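Local structure of metallophosphoesterase (Sphaerobacter thermophilus, 3RQZ) at residues I9-A21 and G42-V54. The protein binds zinc ions in a metallophosphoesterase fold of the YfcE family and probably acts as a phosphatase. Residues are numbered along the deposited sequence; the frame is centred on the assembly and turned at random.
Sequences ISDVHANLVALEA and GPRPRECVELVRV. With ZN (zinc ion), chain D.
Leu16, in the first turn of helix 16-26, packs across the start of helix 45-55. Leu16 CB sits 3.6 Å from Arg44 CB, with the sulfur of Cys48 a little farther off. CG lies anti to the backbone N (chi1 178°), and from there the two methyls part: Leu16 CD2 rests on Glu47 CB at 3.8 Å, while Leu16 CD1 reaches Leu51 CD1 at 3.6 Å. Leu16 crosses both of these side chains at roughly a right angle. Leu19, one turn on, slides its CD2 past Leu51 in the opposite direction. Deeper in, Cys48 SG tucks against the turn before the helix, 3.6 Å from Val12 CG1 and equally near Leu16 N.

Arg44 is tied to that turn by its backbone: its N donates to Ala14 O at 2.9 Å, in the carbonyl plane on a lone pair. Its chain bends at chi2 (-67°), turning Arg44 NH1 back to Pro43 O (3.0 Å), which it meets from above the carbonyl plane. A glycine in place of Arg44 would probably uncover one flank of Leu16 and leave Pro43 O without its guanidinium partner.

Asn15 caps the first helix, OD1 accepting from Ala18 N, and Thr225 also bonds to that oxygen. Just upstream, Asp11 and His13 bind a zinc ion together with Asp37, His152 and a water. The Asp-Val-His sequence running from strand 6-9 into a packed helix is the Asp-X-His metal motif of calcineurin-like phosphoesterases.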
ATOM      1  N   ILE A   9       4.374  -2.083   3.747  1.00 21.03           N
ATOM      2  CA  ILE A   9       3.712  -2.454   2.500  1.00 20.64           C
ATOM      3  C   ILE A   9       2.424  -1.666   2.313  1.00 20.40           C
ATOM      4  O   ILE A   9       1.798  -1.195   3.291  1.00 19.89           O
ATOM      5  CB  ILE A   9       3.384  -4.014   2.395  1.00 20.62           C
ATOM      6  CG1 ILE A   9       2.477  -4.489   3.567  1.00 22.07           C
ATOM      7  CG2 ILE A   9       4.689  -4.830   2.274  1.00 22.45           C
ATOM      8  CD1 ILE A   9       2.055  -5.965   3.500  1.00 23.99           C
ATOM      9  N   SER A  10       2.025  -1.536   1.061  1.00 19.54           N
ATOM     10  CA  SER A  10       0.797  -0.853   0.720  1.00 19.74           C
ATOM     11  C   SER A  10       0.242  -1.425  -0.570  1.00 19.96           C
ATOM     12  O   SER A  10       0.998  -1.965  -1.403  1.00 21.16           O
ATOM     13  CB  SER A  10       1.053   0.652   0.558  1.00 19.85           C
ATOM     14  OG  SER A  10      -0.165   1.373   0.470  1.00 21.61           O
ATOM     15  N   ASP A  11      -1.073  -1.311  -0.733  1.00 19.13           N
ATOM     16  CA  ASP A  11      -1.719  -1.558  -2.019  1.00 19.68           C
ATOM     17  C   ASP A  11      -1.435  -2.970  -2.533  1.00 19.35           C
ATOM     18  O   ASP A  11      -1.071  -3.191  -3.696  1.00 19.54           O
ATOM     19  CB  ASP A  11      -1.362  -0.432  -3.031  1.00 19.80           C
ATOM     20  CG  ASP A  11      -1.788   0.954  -2.533  1.00 20.83           C
ATOM     21  OD1 ASP A  11      -3.002   1.278  -2.613  1.00 21.79           O
ATOM     22  OD2 ASP A  11      -0.914   1.721  -2.043  1.00 22.67           O
ATOM     23  N   VAL A  12      -1.613  -3.926  -1.634  1.00 19.34           N
ATOM     24  CA  VAL A  12      -1.539  -5.337  -1.970  1.00 19.38           C
ATOM     25  C   VAL A  12      -2.600  -5.683  -3.031  1.00 19.76           C
ATOM     26  O   VAL A  12      -2.333  -6.417  -3.993  1.00 20.90           O
ATOM     27  CB  VAL A  12      -1.679  -6.201  -0.692  1.00 18.14           C
ATOM     28  CG1 VAL A  12      -1.814  -7.695  -1.065  1.00 18.44           C
ATOM     29  CG2 VAL A  12      -0.457  -5.937   0.243  1.00 17.18           C
ATOM     30  N   HIS A  13      -3.799  -5.137  -2.877  1.00 20.33           N
ATOM     31  CA  HIS A  13      -4.816  -5.298  -3.903  1.00 19.63           C
ATOM     32  C   HIS A  13      -5.002  -6.755  -4.288  1.00 20.40           C
ATOM     33  O   HIS A  13      -4.987  -7.106  -5.470  1.00 20.44           O
ATOM     34  CB  HIS A  13      -4.523  -4.399  -5.130  1.00 20.56           C
ATOM     35  CG  HIS A  13      -4.928  -2.969  -4.920  1.00 19.75           C
ATOM     36  ND1 HIS A  13      -6.216  -2.609  -4.586  1.00 20.67           N
ATOM     37  CD2 HIS A  13      -4.212  -1.819  -4.962  1.00 18.72           C
ATOM     38  CE1 HIS A  13      -6.282  -1.292  -4.449  1.00 21.53           C
ATOM     39  NE2 HIS A  13      -5.075  -0.790  -4.660  1.00 19.67           N
ATOM     40  N   ALA A  14      -5.144  -7.609  -3.272  1.00 20.06           N
ATOM     41  CA  ALA A  14      -5.565  -8.975  -3.480  1.00 20.81           C
ATOM     42  C   ALA A  14      -4.598  -9.760  -4.384  1.00 21.70           C
ATOM     43  O   ALA A  14      -4.963 -10.771  -4.976  1.00 22.51           O
ATOM     44  CB  ALA A  14      -7.030  -8.970  -4.041  1.00 20.94           C
ATOM     45  N   ASN A  15      -3.355  -9.290  -4.470  1.00 21.32           N
ATOM     46  CA  ASN A  15      -2.336  -9.959  -5.273  1.00 21.79           C
ATOM     47  C   ASN A  15      -1.472 -10.830  -4.334  1.00 21.09           C
ATOM     48  O   ASN A  15      -0.426 -10.407  -3.839  1.00 20.99           O
ATOM     49  CB  ASN A  15      -1.512  -8.918  -6.054  1.00 21.67           C
ATOM     50  CG  ASN A  15      -0.623  -9.537  -7.147  1.00 23.14           C
ATOM     51  OD1 ASN A  15      -0.255 -10.721  -7.109  1.00 23.56           O
ATOM     52  ND2 ASN A  15      -0.292  -8.725  -8.134  1.00 23.75           N
ATOM     53  N   LEU A  16      -1.957 -12.040  -4.089  1.00 21.06           N
ATOM     54  CA  LEU A  16      -1.348 -12.980  -3.136  1.00 22.22           C
ATOM     55  C   LEU A  16       0.036 -13.399  -3.600  1.00 22.59           C
ATOM     56  O   LEU A  16       0.959 -13.480  -2.795  1.00 22.96           O
ATOM     57  CB  LEU A  16      -2.240 -14.234  -2.947  1.00 22.34           C
ATOM     58  CG  LEU A  16      -1.728 -15.355  -2.006  1.00 23.73           C
ATOM     59  CD1 LEU A  16      -1.485 -14.841  -0.604  1.00 27.68           C
ATOM     60  CD2 LEU A  16      -2.691 -16.516  -1.981  1.00 25.65           C
ATOM     61  N   VAL A  17       0.191 -13.616  -4.901  1.00 22.61           N
ATOM     62  CA  VAL A  17       1.480 -14.050  -5.431  1.00 23.41           C
ATOM     63  C   VAL A  17       2.522 -12.932  -5.155  1.00 23.45           C
ATOM     64  O   VAL A  17       3.624 -13.222  -4.707  1.00 23.99           O
ATOM     65  CB  VAL A  17       1.388 -14.381  -6.919  1.00 23.14           C
ATOM     66  CG1 VAL A  17       2.745 -14.774  -7.504  1.00 25.88           C
ATOM     67  CG2 VAL A  17       0.353 -15.520  -7.128  1.00 25.86           C
ATOM     68  N   ALA A  18       2.162 -11.676  -5.420  1.00 22.51           N
ATOM     69  CA  ALA A  18       3.082 -10.573  -5.200  1.00 22.27           C
ATOM     70  C   ALA A  18       3.350 -10.406  -3.692  1.00 22.22           C
ATOM     71  O   ALA A  18       4.480 -10.176  -3.295  1.00 21.76           O
ATOM     72  CB  ALA A  18       2.525  -9.257  -5.803  1.00 22.03           C
ATOM     73  N   LEU A  19       2.317 -10.548  -2.865  1.00 22.00           N
ATOM     74  CA  LEU A  19       2.512 -10.481  -1.412  1.00 22.23           C
ATOM     75  C   LEU A  19       3.467 -11.583  -0.884  1.00 22.82           C
ATOM     76  O   LEU A  19       4.370 -11.310  -0.095  1.00 22.44           O
ATOM     77  CB  LEU A  19       1.163 -10.506  -0.666  1.00 21.05           C
ATOM     78  CG  LEU A  19       1.229 -10.350   0.856  1.00 22.16           C
ATOM     79  CD1 LEU A  19       1.989  -9.061   1.283  1.00 18.51           C
ATOM     80  CD2 LEU A  19      -0.194 -10.355   1.468  1.00 21.80           C
ATOM     81  N   GLU A  20       3.285 -12.820  -1.334  1.00 24.75           N
ATOM     82  CA  GLU A  20       4.193 -13.910  -0.917  1.00 25.96           C
ATOM     83  C   GLU A  20       5.628 -13.672  -1.397  1.00 25.56           C
ATOM     84  O   GLU A  20       6.575 -14.003  -0.698  1.00 26.22           O
ATOM     85  CB  GLU A  20       3.688 -15.276  -1.401  1.00 26.55           C
ATOM     86  CG  GLU A  20       2.368 -15.686  -0.732  1.00 32.19           C
ATOM     87  CD  GLU A  20       1.828 -16.987  -1.292  1.00 38.93           C
ATOM     88  OE1 GLU A  20       1.722 -17.121  -2.540  1.00 43.67           O
ATOM     89  OE2 GLU A  20       1.513 -17.885  -0.488  1.00 43.56           O
ATOM     90  N   ALA A  21       5.777 -13.089  -2.583  1.00 26.57           N
ATOM     91  CA  ALA A  21       7.091 -12.778  -3.136  1.00 25.96           C
ATOM     92  C   ALA A  21       7.744 -11.721  -2.246  1.00 26.07           C
ATOM     93  O   ALA A  21       8.945 -11.831  -1.909  1.00 25.89           O
ATOM     94  CB  ALA A  21       6.980 -12.282  -4.586  1.00 25.35           C
ATOM     95  N   GLY A  42      -7.277  -7.451  -7.566  1.00 25.04           N
ATOM     96  CA  GLY A  42      -6.639  -8.773  -7.647  1.00 24.41           C
ATOM     97  C   GLY A  42      -7.549  -9.961  -7.331  1.00 24.57           C
ATOM     98  O   GLY A  42      -8.664  -9.784  -6.849  1.00 24.61           O
ATOM     99  N   PRO A  43      -7.069 -11.188  -7.618  1.00 24.67           N
ATOM    100  CA  PRO A  43      -7.856 -12.423  -7.524  1.00 24.96           C
ATOM    101  C   PRO A  43      -7.945 -13.090  -6.157  1.00 24.36           C
ATOM    102  O   PRO A  43      -8.669 -14.078  -6.014  1.00 24.81           O
ATOM    103  CB  PRO A  43      -7.110 -13.371  -8.488  1.00 25.02           C
ATOM    104  CG  PRO A  43      -5.674 -12.955  -8.307  1.00 25.60           C
ATOM    105  CD  PRO A  43      -5.688 -11.452  -8.080  1.00 23.80           C
ATOM    106  N   ARG A  44      -7.224 -12.578  -5.160  1.00 24.19           N
ATOM    107  CA  ARG A  44      -7.160 -13.287  -3.875  1.00 23.91           C
ATOM    108  C   ARG A  44      -7.440 -12.376  -2.687  1.00 22.78           C
ATOM    109  O   ARG A  44      -6.604 -12.270  -1.778  1.00 22.60           O
ATOM    110  CB  ARG A  44      -5.803 -14.022  -3.702  1.00 23.47           C
ATOM    111  CG  ARG A  44      -5.547 -15.221  -4.669  1.00 25.63           C
ATOM    112  CD  ARG A  44      -6.498 -16.405  -4.423  1.00 27.09           C
ATOM    113  NE  ARG A  44      -6.294 -17.532  -5.356  1.00 28.10           N
ATOM    114  CZ  ARG A  44      -6.974 -17.728  -6.480  1.00 28.54           C
ATOM    115  NH1 ARG A  44      -7.894 -16.847  -6.864  1.00 29.00           N
ATOM    116  NH2 ARG A  44      -6.710 -18.799  -7.243  1.00 27.19           N
ATOM    117  N   PRO A  45      -8.612 -11.708  -2.674  1.00 23.03           N
ATOM    118  CA  PRO A  45      -8.860 -10.791  -1.542  1.00 22.43           C
ATOM    119  C   PRO A  45      -8.947 -11.466  -0.174  1.00 22.82           C
ATOM    120  O   PRO A  45      -8.411 -10.907   0.804  1.00 22.21           O
ATOM    121  CB  PRO A  45     -10.180 -10.089  -1.919  1.00 22.55           C
ATOM    122  CG  PRO A  45     -10.827 -11.047  -2.945  1.00 23.57           C
ATOM    123  CD  PRO A  45      -9.681 -11.644  -3.687  1.00 22.92           C
ATOM    124  N   ARG A  46      -9.573 -12.647  -0.071  1.00 23.00           N
ATOM    125  CA  ARG A  46      -9.690 -13.285   1.247  1.00 24.22           C
ATOM    126  C   ARG A  46      -8.321 -13.614   1.811  1.00 23.74           C
ATOM    127  O   ARG A  46      -8.022 -13.322   2.972  1.00 23.47           O
ATOM    128  CB  ARG A  46     -10.526 -14.563   1.174  1.00 24.90           C
ATOM    129  CG  ARG A  46     -11.994 -14.289   0.948  1.00 29.08           C
ATOM    130  CD  ARG A  46     -12.835 -15.576   1.164  1.00 38.38           C
ATOM    131  NE  ARG A  46     -12.469 -16.583   0.173  1.00 44.79           N
ATOM    132  CZ  ARG A  46     -13.033 -16.705  -1.032  1.00 51.11           C
ATOM    133  NH1 ARG A  46     -14.031 -15.904  -1.399  1.00 53.07           N
ATOM    134  NH2 ARG A  46     -12.612 -17.648  -1.874  1.00 53.45           N
ATOM    135  N   GLU A  47      -7.496 -14.242   0.974  1.00 23.61           N
ATOM    136  CA  GLU A  47      -6.188 -14.722   1.412  1.00 23.39           C
ATOM    137  C   GLU A  47      -5.288 -13.536   1.825  1.00 22.87           C
ATOM    138  O   GLU A  47      -4.518 -13.632   2.804  1.00 22.72           O
ATOM    139  CB  GLU A  47      -5.543 -15.557   0.281  1.00 24.22           C
ATOM    140  CG  GLU A  47      -6.248 -16.878  -0.044  1.00 27.06           C
ATOM    141  CD  GLU A  47      -7.427 -16.744  -1.029  1.00 30.94           C
ATOM    142  OE1 GLU A  47      -7.807 -15.621  -1.451  1.00 32.49           O
ATOM    143  OE2 GLU A  47      -8.009 -17.780  -1.370  1.00 33.88           O
ATOM    144  N   CYS A  48      -5.397 -12.409   1.113  1.00 21.66           N
ATOM    145  CA  CYS A  48      -4.582 -11.250   1.447  1.00 21.13           C
ATOM    146  C   CYS A  48      -5.048 -10.618   2.758  1.00 21.08           C
ATOM    147  O   CYS A  48      -4.208 -10.235   3.575  1.00 21.26           O
ATOM    148  CB  CYS A  48      -4.485 -10.228   0.302  1.00 20.47           C
ATOM    149  SG  CYS A  48      -3.548 -10.839  -1.121  1.00 23.62           S
ATOM    150  N   VAL A  49      -6.366 -10.549   2.990  1.00 20.74           N
ATOM    151  CA  VAL A  49      -6.862 -10.033   4.267  1.00 21.15           C
ATOM    152  C   VAL A  49      -6.420 -10.936   5.422  1.00 21.22           C
ATOM    153  O   VAL A  49      -6.004 -10.454   6.481  1.00 21.19           O
ATOM    154  CB  VAL A  49      -8.430  -9.901   4.289  1.00 21.31           C
ATOM    155  CG1 VAL A  49      -8.953  -9.657   5.716  1.00 21.23           C
ATOM    156  CG2 VAL A  49      -8.878  -8.802   3.374  1.00 21.41           C
ATOM    157  N   GLU A  50      -6.531 -12.244   5.231  1.00 21.84           N
ATOM    158  CA  GLU A  50      -6.156 -13.189   6.287  1.00 23.32           C
ATOM    159  C   GLU A  50      -4.692 -13.026   6.684  1.00 22.85           C
ATOM    160  O   GLU A  50      -4.370 -12.977   7.881  1.00 22.62           O
ATOM    161  CB  GLU A  50      -6.488 -14.634   5.879  1.00 23.55           C
ATOM    162  CG  GLU A  50      -8.003 -14.853   5.781  1.00 27.64           C
ATOM    163  CD  GLU A  50      -8.400 -16.115   5.029  1.00 33.73           C
ATOM    164  OE1 GLU A  50      -7.542 -16.995   4.847  1.00 36.41           O
ATOM    165  OE2 GLU A  50      -9.587 -16.247   4.646  1.00 37.01           O
ATOM    166  N   LEU A  51      -3.826 -12.883   5.687  1.00 21.96           N
ATOM    167  CA  LEU A  51      -2.395 -12.674   5.918  1.00 23.02           C
ATOM    168  C   LEU A  51      -2.049 -11.366   6.616  1.00 22.78           C
ATOM    169  O   LEU A  51      -1.321 -11.360   7.624  1.00 22.93           O
ATOM    170  CB  LEU A  51      -1.637 -12.685   4.593  1.00 23.29           C
ATOM    171  CG  LEU A  51      -1.280 -14.056   4.069  1.00 25.28           C
ATOM    172  CD1 LEU A  51      -0.622 -13.893   2.736  1.00 25.68           C
ATOM    173  CD2 LEU A  51      -0.336 -14.704   5.022  1.00 27.20           C
ATOM    174  N   VAL A  52      -2.546 -10.261   6.058  1.00 22.79           N
ATOM    175  CA  VAL A  52      -2.309  -8.937   6.651  1.00 22.47           C
ATOM    176  C   VAL A  52      -2.811  -8.857   8.105  1.00 21.74           C
ATOM    177  O   VAL A  52      -2.128  -8.282   8.991  1.00 21.82           O
ATOM    178  CB  VAL A  52      -2.890  -7.784   5.769  1.00 22.94           C
ATOM    179  CG1 VAL A  52      -2.880  -6.433   6.552  1.00 23.09           C
ATOM    180  CG2 VAL A  52      -2.073  -7.648   4.480  1.00 22.39           C
ATOM    181  N   ARG A  53      -3.987  -9.429   8.366  1.00 20.88           N
ATOM    182  CA  ARG A  53      -4.549  -9.452   9.730  1.00 20.35           C
ATOM    183  C   ARG A  53      -3.553 -10.013  10.762  1.00 20.90           C
ATOM    184  O   ARG A  53      -3.315  -9.394  11.828  1.00 20.02           O
ATOM    185  CB  ARG A  53      -5.842 -10.265   9.773  1.00 20.03           C
ATOM    186  CG  ARG A  53      -6.424 -10.416  11.171  1.00 20.46           C
ATOM    187  CD  ARG A  53      -7.804 -11.062  11.122  1.00 22.18           C
ATOM    188  NE  ARG A  53      -8.493 -10.866  12.386  1.00 23.75           N
ATOM    189  CZ  ARG A  53      -9.799 -10.957  12.557  1.00 24.55           C
ATOM    190  NH1 ARG A  53     -10.607 -11.251  11.523  1.00 25.57           N
ATOM    191  NH2 ARG A  53     -10.290 -10.737  13.765  1.00 25.96           N
ATOM    192  N   VAL A  54      -2.986 -11.181  10.442  1.00 21.76           N
ATOM    193  CA  VAL A  54      -2.077 -11.887  11.352  1.00 23.02           C
ATOM    194  C   VAL A  54      -0.720 -11.153  11.425  1.00 22.93           C
ATOM    195  O   VAL A  54      -0.142 -10.985  12.508  1.00 23.55           O
ATOM    196  CB  VAL A  54      -1.858 -13.395  10.892  1.00 23.87           C
ATOM    197  CG1 VAL A  54      -0.699 -14.043  11.653  1.00 25.49           C
ATOM    198  CG2 VAL A  54      -3.118 -14.201  11.103  1.00 23.42           C
TER
HETATM  199 ZN    ZN D 301      -4.575   1.306  -4.103  1.00 29.84          ZN
HETATM  200  O   HOH W   1      -6.109   2.249  -5.764  1.00 26.74           O